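Local coordinates for CELL division control protein 6 (Pyrobaculum aerophilum, PDB 1FNN) that binds ADP and magnesium as an AAA+ ATPase of the Cdc6/Cdc18 family and is probably involved in regulating DNA replication, at residues A[25-28]-A[29-33]. Numbering follows the deposited sequence.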
loop_
_atom_site.group_PDB
_atom_site.type_symbol
_atom_site.label_atom_id
_atom_site.label_comp_id
_atom_site.label_asym_id
_atom_site.label_seq_id
_atom_site.Cartn_x
_atom_site.Cartn_y
_atom_site.Cartn_z
ATOM N N GLN A 25 -7.668 13.159 3.697
ATOM C CA GLN A 25 -8.354 12.120 4.459
ATOM C C GLN A 25 -8.256 12.346 5.980
ATOM O O GLN A 25 -9.224 12.076 6.726
ATOM C CB GLN A 25 -7.730 10.737 4.166
ATOM C CG GLN A 25 -8.038 10.236 2.739
ATOM C CD GLN A 25 -7.168 10.840 1.665
ATOM O OE1 GLN A 25 -6.306 11.669 1.898
ATOM N NE2 GLN A 25 -7.370 10.435 0.394
ATOM N N LEU A 26 -7.130 12.869 6.408
ATOM C CA LEU A 26 -6.927 13.128 7.835
ATOM C C LEU A 26 -7.800 14.304 8.308
ATOM O O LEU A 26 -8.523 14.241 9.309
ATOM C CB LEU A 26 -5.470 13.427 8.099
ATOM C CG LEU A 26 -5.144 13.624 9.605
ATOM C CD1 LEU A 26 -5.346 12.298 10.330
ATOM C CD2 LEU A 26 -3.729 14.150 9.791
ATOM N N GLN A 27 -7.878 15.315 7.432
ATOM C CA GLN A 27 -8.784 16.430 7.647
ATOM C C GLN A 27 -10.237 15.976 7.742
ATOM O O GLN A 27 -10.959 16.505 8.620
ATOM C CB GLN A 27 -8.627 17.551 6.617
ATOM C CG GLN A 27 -9.686 18.644 6.843
ATOM C CD GLN A 27 -9.774 19.646 5.710
ATOM O OE1 GLN A 27 -10.598 19.486 4.797
ATOM N NE2 GLN A 27 -8.929 20.669 5.778
ATOM N N GLN A 28 -10.695 15.110 6.845
ATOM C CA GLN A 28 -12.029 14.578 6.825
ATOM C C GLN A 28 -12.356 13.837 8.121
ATOM O O GLN A 28 -13.498 13.766 8.593
ATOM C CB GLN A 28 -12.271 13.628 5.617
ATOM C CG GLN A 28 -12.517 14.405 4.307
ATOM C CD GLN A 28 -12.427 13.486 3.081
ATOM O OE1 GLN A 28 -13.307 12.700 2.746
ATOM N NE2 GLN A 28 -11.320 13.549 2.343
ATOM N N LEU A 29 -11.392 13.022 8.558
ATOM C CA LEU A 29 -11.493 12.284 9.793
ATOM C C LEU A 29 -11.586 13.283 10.946
ATOM O O LEU A 29 -12.341 13.060 11.897
ATOM C CB LEU A 29 -10.278 11.386 10.014
ATOM C CG LEU A 29 -10.384 9.912 9.610
ATOM C CD1 LEU A 29 -9.093 9.184 10.007
ATOM C CD2 LEU A 29 -11.580 9.208 10.233
ATOM N N ASP A 30 -10.737 14.296 10.918
ATOM C CA ASP A 30 -10.781 15.318 11.966
ATOM C C ASP A 30 -12.157 15.973 12.072
ATOM O O ASP A 30 -12.802 16.164 13.123
ATOM C CB ASP A 30 -9.693 16.355 11.691
ATOM C CG ASP A 30 -9.614 17.293 12.904
ATOM O OD1 ASP A 30 -9.073 16.965 13.959
ATOM O OD2 ASP A 30 -10.123 18.423 12.830
ATOM N N ILE A 31 -12.706 16.297 10.892
ATOM C CA ILE A 31 -14.031 16.913 10.796
ATOM C C ILE A 31 -15.054 15.947 11.340
ATOM O O ILE A 31 -15.940 16.359 12.112
ATOM C CB ILE A 31 -14.328 17.316 9.337
ATOM C CG1 ILE A 31 -13.515 18.604 8.960
ATOM C CG2 ILE A 31 -15.817 17.527 9.119
ATOM C CD1 ILE A 31 -13.511 18.716 7.428
ATOM N N LEU A 32 -14.993 14.634 11.007
ATOM C CA LEU A 32 -16.008 13.756 11.536
ATOM C C LEU A 32 -15.872 13.555 13.072
ATOM O O LEU A 32 -16.849 13.310 13.780
ATOM C CB LEU A 32 -16.012 12.382 10.851
ATOM C CG LEU A 32 -16.304 12.481 9.326
ATOM C CD1 LEU A 32 -16.250 11.125 8.637
ATOM C CD2 LEU A 32 -17.676 13.105 9.071
ATOM N N LEU A 33 -14.644 13.445 13.564
ATOM C CA LEU A 33 -14.434 13.020 14.939
ATOM C C LEU A 33 -13.979 14.037 15.958
ATOM O O LEU A 33 -14.135 13.779 17.170
ATOM C CB LEU A 33 -13.310 11.924 14.921
ATOM C CG LEU A 33 -13.673 10.657 14.144
ATOM C CD1 LEU A 33 -12.397 9.785 14.042
ATOM C CD2 LEU A 33 -14.797 9.893 14.841
#
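Gln27 and Ile31, one turn apart on helix 23-38, supply the side-chain contact here. They run alongside each other in the same direction, Gln27 CG lying 3.9 Å from Ile31 CD1. With CG anti to the backbone N (chi1 176°), the extended chain of Gln27 runs beside Ile31, and its amide oxygen OE1 also lies 4.0 Å from Ile31 CD1. Glutamine suits this exposed position, since its polar amide can face solvent while its aliphatic part packs. Ile31 also lays CG1 3.3 Å from Gln27 O, and Leu32 places CG, its branching carbon, 3.2 Å from Gln28 O; each packs against a carbonyl oxygen of the preceding turn.

Four backbone hydrogen bonds of the alpha-helical i to i+4 pattern unite the turns. Asp30 N to Leu26 O is the shortest at 2.7 Å, whereas Leu32 N meets Gln28 O at 3.0 Å.

Two polar side chains have partners off this helix: Gln25 NE2 bonds Arg189 O, and Asp30 OD1 bonds Tyr68 OH. The helix is amphipathic: Leu29 and Leu33, both buried, suit its inner face, with Leu26 and Leu32 at the margins. Leu29 reaches Leu49, Ile188 and Thr60, Leu32 meets Ala47 and Ile188, and Leu26 and Leu33 touch Leu64, packing the helix against strands 46-50 and 187-189 and helix 57-68, whose first residues end the P-loop of the AAA+ domain.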